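Local coordinates for putative vitamin-B12 independent methionine synthase family protein (Listeria monocytogenes, PDB 1YPX) that probably binds zinc and transfers a methyl group from a methyltetrahydrofolate donor to homocysteine, as a TIM-barrel member of the cobalamin-independent methionine synthase family, at residues P6-H11 / Q327-P332; T106-F111 / I149-Y154; S139-H144 / N219-A224; L271-E276 / L296-S301. All blocks are in the same frame, centred on the assembly; numbering follows the deposited sequence.

Contact 1 of 4, residues P6-H11 / Q327-P332; sequences PFYADH and QLRLSP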
loop_
_atom_site.group_PDB
_atom_site.type_symbol
_atom_site.label_atom_id
_atom_site.label_comp_id
_atom_site.label_asym_id
_atom_site.label_seq_id
_atom_site.Cartn_x
_atom_site.Cartn_y
_atom_site.Cartn_z
ATOM N N PRO A 6 0.583 1.000 -11.825
ATOM C CA PRO A 6 1.333 2.084 -11.183
ATOM C C PRO A 6 2.026 2.905 -12.271
ATOM O O PRO A 6 2.544 2.338 -13.226
ATOM C CB PRO A 6 2.314 1.333 -10.286
ATOM C CG PRO A 6 2.530 0.069 -11.027
ATOM C CD PRO A 6 1.137 -0.304 -11.424
ATOM N N PHE A 7 2.013 4.229 -12.133
ATOM C CA PHE A 7 2.626 5.118 -13.125
ATOM C C PHE A 7 4.113 5.315 -12.896
ATOM O O PHE A 7 4.610 5.130 -11.784
ATOM C CB PHE A 7 1.941 6.490 -13.108
ATOM C CG PHE A 7 0.469 6.417 -12.882
ATOM C CD1 PHE A 7 -0.052 6.522 -11.598
ATOM C CD2 PHE A 7 -0.396 6.156 -13.942
ATOM C CE1 PHE A 7 -1.408 6.361 -11.371
ATOM C CE2 PHE A 7 -1.760 5.990 -13.730
ATOM C CZ PHE A 7 -2.269 6.090 -12.445
ATOM N N TYR A 8 4.817 5.716 -13.953
ATOM C CA TYR A 8 6.254 5.951 -13.865
ATOM C C TYR A 8 6.594 6.784 -12.638
ATOM O O TYR A 8 7.617 6.551 -12.002
ATOM C CB TYR A 8 6.751 6.643 -15.128
ATOM C CG TYR A 8 6.484 5.854 -16.386
ATOM C CD1 TYR A 8 6.992 4.572 -16.552
ATOM C CD2 TYR A 8 5.732 6.396 -17.416
ATOM C CE1 TYR A 8 6.756 3.854 -17.720
ATOM C CE2 TYR A 8 5.488 5.690 -18.583
ATOM C CZ TYR A 8 6.002 4.426 -18.729
ATOM O OH TYR A 8 5.769 3.745 -19.894
ATOM N N ALA A 9 5.752 7.766 -12.329
ATOM C CA ALA A 9 5.937 8.597 -11.140
ATOM C C ALA A 9 4.721 8.287 -10.281
ATOM O O ALA A 9 3.623 8.790 -10.528
ATOM C CB ALA A 9 5.969 10.070 -11.495
ATOM N N ASP A 10 4.919 7.433 -9.288
ATOM C CA ASP A 10 3.838 7.015 -8.412
ATOM C C ASP A 10 4.338 7.163 -6.975
ATOM O O ASP A 10 5.478 7.572 -6.756
ATOM C CB ASP A 10 3.500 5.559 -8.722
ATOM C CG ASP A 10 2.035 5.238 -8.525
ATOM O OD1 ASP A 10 1.457 5.706 -7.515
ATOM O OD2 ASP A 10 1.472 4.507 -9.371
ATOM N N HIS A 11 3.491 6.848 -5.995
ATOM C CA HIS A 11 3.896 6.944 -4.597
ATOM C C HIS A 11 3.124 5.967 -3.726
ATOM O O HIS A 11 1.987 5.618 -4.039
ATOM C CB HIS A 11 3.733 8.382 -4.087
ATOM C CG HIS A 11 2.320 8.877 -4.063
ATOM N ND1 HIS A 11 1.611 9.047 -2.891
ATOM C CD2 HIS A 11 1.502 9.291 -5.059
ATOM C CE1 HIS A 11 0.421 9.548 -3.169
ATOM N NE2 HIS A 11 0.329 9.706 -4.479
ATOM N N GLN A 327 8.905 -1.852 -17.994
ATOM C CA GLN A 327 8.062 -2.242 -16.883
ATOM C C GLN A 327 8.612 -1.880 -15.517
ATOM O O GLN A 327 8.457 -2.634 -14.567
ATOM C CB GLN A 327 7.764 -3.744 -16.952
ATOM C CG GLN A 327 8.960 -4.604 -17.338
ATOM C CD GLN A 327 8.616 -6.076 -17.411
ATOM O OE1 GLN A 327 8.212 -6.677 -16.416
ATOM N NE2 GLN A 327 8.772 -6.664 -18.590
ATOM N N LEU A 328 9.252 -0.725 -15.409
ATOM C CA LEU A 328 9.774 -0.296 -14.120
ATOM C C LEU A 328 9.186 1.074 -13.794
ATOM O O LEU A 328 8.870 1.869 -14.690
ATOM C CB LEU A 328 11.315 -0.252 -14.142
ATOM C CG LEU A 328 12.081 -1.582 -14.291
ATOM C CD1 LEU A 328 13.589 -1.339 -14.280
ATOM C CD2 LEU A 328 11.705 -2.522 -13.154
ATOM N N ARG A 329 9.008 1.328 -12.503
ATOM C CA ARG A 329 8.450 2.595 -12.034
ATOM C C ARG A 329 9.311 3.158 -10.918
ATOM O O ARG A 329 10.104 2.444 -10.327
ATOM C CB ARG A 329 7.012 2.407 -11.534
ATOM C CG ARG A 329 5.929 2.434 -12.625
ATOM C CD ARG A 329 6.128 1.361 -13.652
ATOM N NE ARG A 329 5.103 1.375 -14.695
ATOM C CZ ARG A 329 5.317 0.985 -15.950
ATOM N NH1 ARG A 329 6.509 0.561 -16.332
ATOM N NH2 ARG A 329 4.333 0.997 -16.826
ATOM N N LEU A 330 9.138 4.444 -10.649
ATOM C CA LEU A 330 9.891 5.152 -9.639
ATOM C C LEU A 330 8.946 5.707 -8.576
ATOM O O LEU A 330 7.746 5.873 -8.815
ATOM C CB LEU A 330 10.636 6.293 -10.311
ATOM C CG LEU A 330 11.506 7.185 -9.430
ATOM C CD1 LEU A 330 12.612 6.358 -8.828
ATOM C CD2 LEU A 330 12.069 8.335 -10.265
ATOM N N SER A 331 9.489 6.001 -7.402
ATOM C CA SER A 331 8.687 6.542 -6.318
ATOM C C SER A 331 9.605 6.723 -5.162
ATOM O O SER A 331 10.756 6.318 -5.217
ATOM C CB SER A 331 7.641 5.544 -5.870
ATOM O OG SER A 331 8.255 4.569 -5.044
ATOM N N PRO A 332 9.114 7.352 -4.094
ATOM C CA PRO A 332 10.013 7.509 -2.949
ATOM C C PRO A 332 9.992 6.148 -2.231
ATOM O O PRO A 332 9.112 5.338 -2.503
ATOM C CB PRO A 332 9.392 8.668 -2.166
ATOM C CG PRO A 332 7.948 8.658 -2.575
ATOM C CD PRO A 332 7.942 8.242 -4.009
#

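Contact 2 of 4, residues T106-F111 / I149-Y154; sequences TGPIDF and IEYQPY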
loop_
_atom_site.group_PDB
_atom_site.type_symbol
_atom_site.label_atom_id
_atom_site.label_comp_id
_atom_site.label_asym_id
_atom_site.label_seq_id
_atom_site.Cartn_x
_atom_site.Cartn_y
_atom_site.Cartn_z
ATOM N N THR A 106 -11.899 -12.807 17.501
ATOM C CA THR A 106 -12.774 -13.514 18.440
ATOM C C THR A 106 -14.009 -14.128 17.812
ATOM O O THR A 106 -14.843 -14.694 18.515
ATOM C CB THR A 106 -13.284 -12.594 19.564
ATOM O OG1 THR A 106 -14.103 -11.563 18.998
ATOM C CG2 THR A 106 -12.123 -11.970 20.325
ATOM N N GLY A 107 -14.142 -14.016 16.500
ATOM C CA GLY A 107 -15.307 -14.586 15.855
ATOM C C GLY A 107 -15.005 -14.842 14.404
ATOM O O GLY A 107 -13.921 -14.510 13.941
ATOM N N PRO A 108 -15.943 -15.425 13.656
ATOM C CA PRO A 108 -15.769 -15.730 12.235
ATOM C C PRO A 108 -15.525 -14.481 11.371
ATOM O O PRO A 108 -16.364 -13.588 11.317
ATOM C CB PRO A 108 -17.072 -16.453 11.888
ATOM C CG PRO A 108 -18.065 -15.799 12.801
ATOM C CD PRO A 108 -17.303 -15.766 14.102
ATOM N N ILE A 109 -14.370 -14.441 10.704
ATOM C CA ILE A 109 -13.962 -13.324 9.843
ATOM C C ILE A 109 -14.970 -13.045 8.727
ATOM O O ILE A 109 -15.401 -13.963 8.025
ATOM C CB ILE A 109 -12.587 -13.602 9.147
ATOM C CG1 ILE A 109 -11.526 -14.052 10.168
ATOM C CG2 ILE A 109 -12.120 -12.354 8.419
ATOM C CD1 ILE A 109 -11.104 -12.977 11.169
ATOM N N ASP A 110 -15.332 -11.779 8.542
ATOM C CA ASP A 110 -16.268 -11.444 7.487
ATOM C C ASP A 110 -16.289 -9.959 7.165
ATOM O O ASP A 110 -15.764 -9.137 7.914
ATOM C CB ASP A 110 -17.668 -11.935 7.858
ATOM C CG ASP A 110 -18.626 -11.916 6.676
ATOM O OD1 ASP A 110 -18.169 -12.041 5.519
ATOM O OD2 ASP A 110 -19.843 -11.798 6.903
ATOM N N PHE A 111 -16.890 -9.625 6.030
ATOM C CA PHE A 111 -16.979 -8.246 5.595
ATOM C C PHE A 111 -18.428 -7.963 5.218
ATOM O O PHE A 111 -19.067 -8.762 4.538
ATOM C CB PHE A 111 -16.051 -8.029 4.394
ATOM C CG PHE A 111 -16.038 -6.619 3.875
ATOM C CD1 PHE A 111 -17.185 -6.056 3.306
ATOM C CD2 PHE A 111 -14.884 -5.853 3.948
ATOM C CE1 PHE A 111 -17.186 -4.756 2.821
ATOM C CE2 PHE A 111 -14.872 -4.555 3.466
ATOM C CZ PHE A 111 -16.032 -4.000 2.898
ATOM N N ILE A 149 -5.168 -14.880 17.331
ATOM C CA ILE A 149 -6.335 -15.721 17.132
ATOM C C ILE A 149 -6.896 -16.208 18.461
ATOM O O ILE A 149 -6.192 -16.811 19.271
ATOM C CB ILE A 149 -6.016 -16.930 16.254
ATOM C CG1 ILE A 149 -5.387 -16.470 14.934
ATOM C CG2 ILE A 149 -7.288 -17.714 16.000
ATOM C CD1 ILE A 149 -3.916 -16.140 15.038
ATOM N N GLU A 150 -8.176 -15.937 18.674
ATOM C CA GLU A 150 -8.841 -16.317 19.906
ATOM C C GLU A 150 -10.010 -17.261 19.623
ATOM O O GLU A 150 -10.362 -18.099 20.456
ATOM C CB GLU A 150 -9.341 -15.055 20.615
ATOM C CG GLU A 150 -9.136 -15.063 22.114
ATOM C CD GLU A 150 -9.356 -13.700 22.756
ATOM O OE1 GLU A 150 -10.503 -13.193 22.724
ATOM O OE2 GLU A 150 -8.377 -13.136 23.299
ATOM N N TYR A 151 -10.607 -17.114 18.446
ATOM C CA TYR A 151 -11.731 -17.949 18.041
ATOM C C TYR A 151 -11.269 -19.388 18.209
ATOM O O TYR A 151 -10.082 -19.699 18.039
ATOM C CB TYR A 151 -12.102 -17.667 16.576
ATOM C CG TYR A 151 -13.502 -18.074 16.149
ATOM C CD1 TYR A 151 -13.854 -18.093 14.802
ATOM C CD2 TYR A 151 -14.475 -18.431 17.081
ATOM C CE1 TYR A 151 -15.133 -18.463 14.389
ATOM C CE2 TYR A 151 -15.763 -18.804 16.677
ATOM C CZ TYR A 151 -16.081 -18.818 15.326
ATOM O OH TYR A 151 -17.338 -19.200 14.901
ATOM N N GLN A 152 -12.203 -20.265 18.554
ATOM C CA GLN A 152 -11.869 -21.661 18.767
ATOM C C GLN A 152 -11.587 -22.403 17.473
ATOM O O GLN A 152 -10.528 -23.014 17.319
ATOM C CB GLN A 152 -12.993 -22.355 19.536
ATOM C CG GLN A 152 -12.776 -22.384 21.038
ATOM C CD GLN A 152 -13.047 -21.048 21.734
ATOM O OE1 GLN A 152 -12.628 -20.850 22.878
ATOM N NE2 GLN A 152 -13.756 -20.139 21.058
ATOM N N PRO A 153 -12.527 -22.355 16.518
ATOM C CA PRO A 153 -12.246 -23.076 15.279
ATOM C C PRO A 153 -10.963 -22.677 14.567
ATOM O O PRO A 153 -10.123 -23.540 14.296
ATOM C CB PRO A 153 -13.512 -22.857 14.447
ATOM C CG PRO A 153 -14.130 -21.616 15.038
ATOM C CD PRO A 153 -13.875 -21.762 16.502
ATOM N N TYR A 154 -10.785 -21.390 14.272
ATOM C CA TYR A 154 -9.568 -20.949 13.580
ATOM C C TYR A 154 -8.363 -21.411 14.392
ATOM O O TYR A 154 -7.290 -21.694 13.855
ATOM C CB TYR A 154 -9.518 -19.420 13.450
ATOM C CG TYR A 154 -10.652 -18.783 12.671
ATOM C CD1 TYR A 154 -11.366 -19.501 11.708
ATOM C CD2 TYR A 154 -10.959 -17.438 12.847
ATOM C CE1 TYR A 154 -12.352 -18.887 10.935
ATOM C CE2 TYR A 154 -11.940 -16.815 12.079
ATOM C CZ TYR A 154 -12.629 -17.541 11.123
ATOM O OH TYR A 154 -13.549 -16.896 10.322
#

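Contact 3 of 4, residues S139-H144 / N219-A224; sequences SPAMLH and NLINEA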
loop_
_atom_site.group_PDB
_atom_site.type_symbol
_atom_site.label_atom_id
_atom_site.label_comp_id
_atom_site.label_asym_id
_atom_site.label_seq_id
_atom_site.Cartn_x
_atom_site.Cartn_y
_atom_site.Cartn_z
ATOM N N SER A 139 -2.378 -5.788 3.927
ATOM C CA SER A 139 -2.417 -7.074 3.265
ATOM C C SER A 139 -3.157 -8.067 4.155
ATOM O O SER A 139 -3.076 -7.996 5.374
ATOM C CB SER A 139 -0.983 -7.551 3.043
ATOM O OG SER A 139 -0.947 -8.842 2.472
ATOM N N PRO A 140 -3.893 -9.009 3.563
ATOM C CA PRO A 140 -4.587 -9.946 4.449
ATOM C C PRO A 140 -3.626 -10.709 5.376
ATOM O O PRO A 140 -3.994 -11.070 6.487
ATOM C CB PRO A 140 -5.332 -10.859 3.470
ATOM C CG PRO A 140 -4.456 -10.862 2.275
ATOM C CD PRO A 140 -4.034 -9.408 2.154
ATOM N N ALA A 141 -2.393 -10.924 4.923
ATOM C CA ALA A 141 -1.402 -11.638 5.716
ATOM C C ALA A 141 -0.978 -10.815 6.921
ATOM O O ALA A 141 -0.270 -11.305 7.801
ATOM C CB ALA A 141 -0.181 -11.974 4.861
HETATM N N MSE A 142 -1.402 -9.559 6.951
HETATM C CA MSE A 142 -1.068 -8.677 8.061
HETATM C C MSE A 142 -1.914 -9.016 9.289
HETATM O O MSE A 142 -1.506 -8.761 10.425
HETATM C CB MSE A 142 -1.270 -7.215 7.648
HETATM C CG MSE A 142 -0.114 -6.650 6.836
HETATM SE SE MSE A 142 1.362 -5.990 7.945
HETATM C CE MSE A 142 2.150 -7.655 8.527
ATOM N N LEU A 143 -3.085 -9.607 9.053
ATOM C CA LEU A 143 -3.990 -9.998 10.133
ATOM C C LEU A 143 -3.514 -11.299 10.744
ATOM O O LEU A 143 -3.562 -11.486 11.961
ATOM C CB LEU A 143 -5.419 -10.194 9.612
ATOM C CG LEU A 143 -6.460 -10.616 10.652
ATOM C CD1 LEU A 143 -6.436 -9.656 11.814
ATOM C CD2 LEU A 143 -7.832 -10.645 10.032
ATOM N N HIS A 144 -3.072 -12.202 9.882
ATOM C CA HIS A 144 -2.578 -13.495 10.316
ATOM C C HIS A 144 -1.466 -13.321 11.340
ATOM O O HIS A 144 -1.488 -13.945 12.399
ATOM C CB HIS A 144 -2.067 -14.278 9.106
ATOM C CG HIS A 144 -1.431 -15.589 9.449
ATOM N ND1 HIS A 144 -0.162 -15.685 9.979
ATOM C CD2 HIS A 144 -1.877 -16.859 9.306
ATOM C CE1 HIS A 144 0.148 -16.960 10.144
ATOM N NE2 HIS A 144 -0.875 -17.693 9.742
ATOM N N ASN A 219 -0.417 -18.059 -0.826
ATOM C CA ASN A 219 -1.712 -18.650 -1.129
ATOM C C ASN A 219 -2.839 -17.789 -0.577
ATOM O O ASN A 219 -3.918 -17.712 -1.163
ATOM C CB ASN A 219 -1.793 -20.058 -0.539
ATOM C CG ASN A 219 -0.768 -21.001 -1.142
ATOM O OD1 ASN A 219 -0.828 -21.324 -2.328
ATOM N ND2 ASN A 219 0.184 -21.441 -0.328
ATOM N N LEU A 220 -2.583 -17.144 0.555
ATOM C CA LEU A 220 -3.574 -16.271 1.181
ATOM C C LEU A 220 -3.858 -15.064 0.290
ATOM O O LEU A 220 -5.019 -14.712 0.050
ATOM C CB LEU A 220 -3.066 -15.792 2.541
ATOM C CG LEU A 220 -3.917 -14.726 3.232
ATOM C CD1 LEU A 220 -5.355 -15.212 3.390
ATOM C CD2 LEU A 220 -3.310 -14.402 4.592
ATOM N N ILE A 221 -2.778 -14.450 -0.197
ATOM C CA ILE A 221 -2.854 -13.282 -1.057
ATOM C C ILE A 221 -3.518 -13.609 -2.384
ATOM O O ILE A 221 -4.489 -12.960 -2.778
ATOM C CB ILE A 221 -1.464 -12.726 -1.406
ATOM C CG1 ILE A 221 -0.626 -12.503 -0.141
ATOM C CG2 ILE A 221 -1.621 -11.473 -2.240
ATOM C CD1 ILE A 221 -1.330 -11.770 0.960
ATOM N N ASN A 222 -2.993 -14.606 -3.087
ATOM C CA ASN A 222 -3.575 -14.950 -4.382
ATOM C C ASN A 222 -5.059 -15.259 -4.239
ATOM O O ASN A 222 -5.866 -14.844 -5.071
ATOM C CB ASN A 222 -2.839 -16.136 -5.032
ATOM C CG ASN A 222 -1.438 -15.764 -5.527
ATOM O OD1 ASN A 222 -1.231 -14.689 -6.106
ATOM N ND2 ASN A 222 -0.474 -16.662 -5.313
ATOM N N GLU A 223 -5.418 -15.973 -3.179
ATOM C CA GLU A 223 -6.818 -16.303 -2.955
ATOM C C GLU A 223 -7.643 -15.048 -2.677
ATOM O O GLU A 223 -8.744 -14.889 -3.210
ATOM C CB GLU A 223 -6.972 -17.273 -1.783
ATOM C CG GLU A 223 -8.391 -17.767 -1.622
ATOM C CD GLU A 223 -8.595 -18.601 -0.380
ATOM O OE1 GLU A 223 -9.770 -18.989 -0.140
ATOM O OE2 GLU A 223 -7.600 -18.869 0.353
ATOM N N ALA A 224 -7.101 -14.166 -1.838
ATOM C CA ALA A 224 -7.763 -12.918 -1.477
ATOM C C ALA A 224 -8.070 -12.057 -2.698
ATOM O O ALA A 224 -9.085 -11.361 -2.734
ATOM C CB ALA A 224 -6.896 -12.132 -0.500
#

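Contact 4 of 4, residues L271-E276 / L296-S301; sequences LEYDNE and LGLITS. With PO4 (phosphate ion), chain B.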
loop_
_atom_site.group_PDB
_atom_site.type_symbol
_atom_site.label_atom_id
_atom_site.label_comp_id
_atom_site.label_asym_id
_atom_site.label_seq_id
_atom_site.Cartn_x
_atom_site.Cartn_y
_atom_site.Cartn_z
ATOM N N LEU A 271 8.696 -1.591 -3.974
ATOM C CA LEU A 271 9.904 -2.047 -3.281
ATOM C C LEU A 271 10.787 -0.878 -2.896
ATOM O O LEU A 271 11.127 -0.066 -3.752
ATOM C CB LEU A 271 10.707 -2.951 -4.210
ATOM C CG LEU A 271 9.955 -4.143 -4.778
ATOM C CD1 LEU A 271 10.701 -4.736 -5.982
ATOM C CD2 LEU A 271 9.814 -5.159 -3.666
ATOM N N GLU A 272 11.189 -0.794 -1.630
ATOM C CA GLU A 272 12.051 0.320 -1.211
ATOM C C GLU A 272 13.542 -0.031 -1.077
ATOM O O GLU A 272 13.899 -1.103 -0.594
ATOM C CB GLU A 272 11.536 0.938 0.097
ATOM C CG GLU A 272 11.526 0.037 1.312
ATOM C CD GLU A 272 11.366 0.843 2.586
ATOM O OE1 GLU A 272 12.228 1.709 2.840
ATOM O OE2 GLU A 272 10.389 0.628 3.330
ATOM N N TYR A 273 14.407 0.886 -1.506
ATOM C CA TYR A 273 15.852 0.664 -1.458
ATOM C C TYR A 273 16.604 1.841 -0.800
ATOM O O TYR A 273 16.094 2.965 -0.738
ATOM C CB TYR A 273 16.384 0.453 -2.885
ATOM C CG TYR A 273 15.734 -0.681 -3.675
ATOM C CD1 TYR A 273 16.152 -2.011 -3.523
ATOM C CD2 TYR A 273 14.726 -0.416 -4.607
ATOM C CE1 TYR A 273 15.583 -3.048 -4.284
ATOM C CE2 TYR A 273 14.150 -1.434 -5.367
ATOM C CZ TYR A 273 14.580 -2.747 -5.206
ATOM O OH TYR A 273 14.007 -3.744 -5.971
ATOM N N ASP A 274 17.816 1.585 -0.309
ATOM C CA ASP A 274 18.609 2.648 0.308
ATOM C C ASP A 274 19.518 3.280 -0.742
ATOM O O ASP A 274 19.371 3.026 -1.941
ATOM C CB ASP A 274 19.457 2.100 1.461
ATOM C CG ASP A 274 19.339 2.945 2.737
ATOM O OD1 ASP A 274 20.082 2.680 3.706
ATOM O OD2 ASP A 274 18.497 3.871 2.775
ATOM N N ASN A 275 20.453 4.107 -0.288
ATOM C CA ASN A 275 21.386 4.770 -1.191
ATOM C C ASN A 275 22.573 3.849 -1.472
ATOM O O ASN A 275 23.143 3.878 -2.565
ATOM C CB ASN A 275 21.877 6.080 -0.570
ATOM C CG ASN A 275 22.044 7.188 -1.596
ATOM O OD1 ASN A 275 22.802 7.058 -2.561
ATOM N ND2 ASN A 275 21.333 8.290 -1.389
ATOM N N GLU A 276 22.942 3.038 -0.478
ATOM C CA GLU A 276 24.051 2.090 -0.623
ATOM C C GLU A 276 23.466 0.685 -0.643
ATOM O O GLU A 276 22.768 0.286 0.286
ATOM C CB GLU A 276 25.048 2.198 0.547
ATOM C CG GLU A 276 26.456 1.639 0.232
ATOM C CD GLU A 276 27.232 1.152 1.467
ATOM O OE1 GLU A 276 28.461 0.928 1.353
ATOM O OE2 GLU A 276 26.621 0.975 2.545
ATOM N N LEU A 296 10.351 1.171 -8.055
ATOM C CA LEU A 296 11.619 1.289 -7.331
ATOM C C LEU A 296 11.582 2.525 -6.428
ATOM O O LEU A 296 11.548 3.657 -6.916
ATOM C CB LEU A 296 12.780 1.422 -8.338
ATOM C CG LEU A 296 13.014 0.290 -9.356
ATOM C CD1 LEU A 296 13.861 0.799 -10.517
ATOM C CD2 LEU A 296 13.692 -0.885 -8.671
ATOM N N GLY A 297 11.588 2.310 -5.117
ATOM C CA GLY A 297 11.543 3.426 -4.190
ATOM C C GLY A 297 12.933 3.940 -3.914
ATOM O O GLY A 297 13.501 3.678 -2.851
ATOM N N LEU A 298 13.483 4.679 -4.874
ATOM C CA LEU A 298 14.835 5.219 -4.759
ATOM C C LEU A 298 14.916 6.619 -4.168
ATOM O O LEU A 298 16.012 7.142 -3.989
ATOM C CB LEU A 298 15.502 5.226 -6.135
ATOM C CG LEU A 298 15.311 3.946 -6.950
ATOM C CD1 LEU A 298 16.085 4.045 -8.261
ATOM C CD2 LEU A 298 15.783 2.757 -6.137
ATOM N N ILE A 299 13.773 7.232 -3.873
ATOM C CA ILE A 299 13.775 8.587 -3.307
ATOM C C ILE A 299 13.545 8.567 -1.791
ATOM O O ILE A 299 12.466 8.193 -1.329
ATOM C CB ILE A 299 12.692 9.501 -3.989
ATOM C CG1 ILE A 299 13.165 9.991 -5.371
ATOM C CG2 ILE A 299 12.443 10.748 -3.147
ATOM C CD1 ILE A 299 13.540 8.907 -6.364
ATOM N N THR A 300 14.564 8.963 -1.027
ATOM C CA THR A 300 14.476 8.997 0.436
ATOM C C THR A 300 13.292 9.860 0.840
ATOM O O THR A 300 13.213 11.031 0.475
ATOM C CB THR A 300 15.755 9.593 1.086
ATOM O OG1 THR A 300 15.968 10.924 0.600
ATOM C CG2 THR A 300 16.974 8.739 0.763
ATOM N N SER A 301 12.381 9.271 1.600
ATOM C CA SER A 301 11.185 9.967 2.044
ATOM C C SER A 301 11.218 10.305 3.530
ATOM O O SER A 301 10.200 10.698 4.115
ATOM C CB SER A 301 9.958 9.111 1.735
ATOM O OG SER A 301 10.112 7.803 2.264
HETATM P P PO4 B . 15.761 -6.593 -5.462
HETATM O O1 PO4 B . 16.418 -5.665 -6.318
HETATM O O2 PO4 B . 16.284 -6.559 -4.105
HETATM O O3 PO4 B . 14.195 -6.266 -5.483
HETATM O O4 PO4 B . 15.706 -8.026 -5.937
#

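Contact 1 of 4, residues P6-H11 / Q327-P332
Tyr8 CE1 lies over one face of the Arg329 guanidinium, displaced toward its rim, 3.6 Å from NH1. The two planes are 48° apart, so ring and guanidinium meet at a slant instead of stacking. At the guanidinium edge, in its plane, Pro6 O accepts a hydrogen bond from Arg329 NE at 3.1 Å, with an N-H...O angle of 159°. The Arg329 chain bends at chi2 (60°), which places CD near Pro6 O. The edge of the Tyr8 ring has Leu328 O near its plane, 3.8 Å from CD1, and the same ring also stacks with Trp365. Arg329 NH1 bonds Leu328 O, lying well above that carbonyl plane, and Ser326 O just before the strand.

Further along, the backbones join at a single bridge, Ala9 with Leu330. Leu330 N donates to Tyr8 O at 2.9 Å, and Leu330 O receives Asp10 N at 3.3 Å. Ser331 points its CB at segment 6-11, against Asp10 O, while its OG turns to Pro332 O.

The Asp10 carboxylate bonds within the loop and beyond it. OD1 offers its anti lone pair to His11 N and also bonds Ser60 OG; OD2 takes Phe7 N at 2.8 Å and is bonded to Tyr183 OH as well. His11 NE2 reaches Ser60 O.

Segment 6-11 thus bridges the two outermost strands of the parallel sheet, 60-61 and 328-332, consistent with closing a TIM-barrel-like ring. Chemically, the closure pairs backbone carbonyls with N-H groups and the guanidinium, and gives both Asp10 oxygens more than one donor.

Contact 2 of 4, residues T106-F111 / I149-Y154
Tyr151 and Gly107 make the main aromatic contact, a CH-pi interaction in which Gly107 CA stands 3.9 Å from the ring centroid and only 10° off the ring normal. The ring is sandwiched: Gly107 backbone lies on one face and Pro153 CG sits over the centre of the other. CG of Tyr151 is anti to the backbone N (chi1 -160°), and the ring lies against the corner the chain turns at Gly107.

Apolar packing continues from there. Pro108 CD rests 3.5 Å from Tyr151 CE1, and Ile109 CG1 is 3.4 Å from Tyr154 CE2; in both pairs the side chains cross obliquely. At the outer end, the Thr106 and Glu150 side chains lie side by side, pointing the same way, with Thr106 CG2 3.1 Å from Glu150 OE1.

One hydrogen bond joins the two segments: Ile109 N donates to Tyr154 OH at 2.6 Å, with an N-H...O angle of 142°, and the nitrogen lies at the ring edge, in the ring plane. The phenol oxygen has a second partner in Asp164 OD1, so it links three parts of the chain.

Asp164 belongs to helix 158-178, whose Ala168 also packs on Ile109. Glu150 and Tyr151 bond through their backbones to Ile105 of strand 103-106, and the contact therefore joins the corner between strands 103-106 and 108-110 to the start of helix 152-156, with helix 158-178 alongside.

Contact 3 of 4, residues S139-H144 / N219-A224
Pro140 is the main bump here, its ring pushed into a hollow on helix 213-224 lined by Leu220, Ile221 and Ala224, which lie on one side of that helix. CG is the leading atom: it comes within 3.5 Å of Ile221 CD1, 3.9 Å of Ala224 CB and 4.0 Å of Leu220 CG. Ala224 has only a methyl at this point, and that small group forms one wall of the hollow.

A second bump runs the other way. Ile221 holds CG1 anti to its carbonyl carbon (chi1 -52°), and CD1 beyond it settles among three neighbours: Pro140 CG, Ala141 CB at 4.1 Å and Ser139 OG. Ile221 and Pro140 meet at about a right angle.

Both segments belong to the TIM-barrel fold. Residues 139-144 leave the end of strand 132-138 and turn into helix 141-146, while 219-224 form the end of the helix before strand 233-238. Helix 158-178 flanks the pair, its Tyr169 touching both Pro140 and Ala224.

Leu220 packs beside this hollow. Its CG is anti to the backbone N (chi1 172°), and the CD2 branch lies against Ala141, 3.5 Å from its CA and 4.0 Å from its CB. The hydroxyl of Ser139, although it lies against the Ile221 methyl, has its polar partner in Asp188 OD1, at the end of strand 183-188.

Contact 4 of 4, residues L271-E276 / L296-S301
In the TIM-barrel sheet, Leu271 pairs with Leu296 and Glu272 with Gly297 as parallel neighbours on strands 268-272 and 293-299. Gly297 carries both backbone bonds: its N gives a hydrogen to Leu271 O at 2.8 Å, and its O accepts Tyr273 N at 3.2 Å, the donor standing well above the carbonyl plane. The glycine is also the centre of an inverse gamma turn, where Leu298 N makes a weak bond to Leu296 O.

Tyr273 leaves the strand end with CG anti to its carbonyl carbon (chi1 -56°), and its ring lies by the two leucines. Leu296 CD2 comes 3.4 Å from Tyr273 CE2, the two side chains slanting past each other; Leu298 CD2 lies 3.7 Å from Tyr273 CD2, these side chains running side by side.

Glu272, on the opposite face of the sheet from Leu271 and Leu296, accepts Arg240 N at OE2 and touches the cluster of His237, Cys239 and Cys334, which might be an empty metal site and would fit the zinc binding inferred for the family.

A phosphate ion, probably from the crystallisation liquor, has its phosphorus at the edge of the Tyr273 ring, in its plane, and also bonds Lys285 NZ; Tyr273 OH donates to its O3 at 2.6 Å.

From the N terminus, segment 6-11 opens contact 1, whose loop closes only at 327-332 and holds all the others. Contact 2 opens at 106-111 and contact 3 at 139-144; contact 2 then closes at 149-154 and contact 3 at 219-224, so these two cross. They touch where Ile109 meets Leu143 and Ile149 meets His144, joining strand 108-110 and the mixed-sheet strand 147-149 to helix 141-146. Contact 4 follows in series, a short loop between neighbouring barrel strands. It meets contact 1 through a probable hydrogen bond between Arg329 and Leu296, with their centres about 12 Å apart, whereas contacts 1 and 2 lie on opposite sides of the chain's centre.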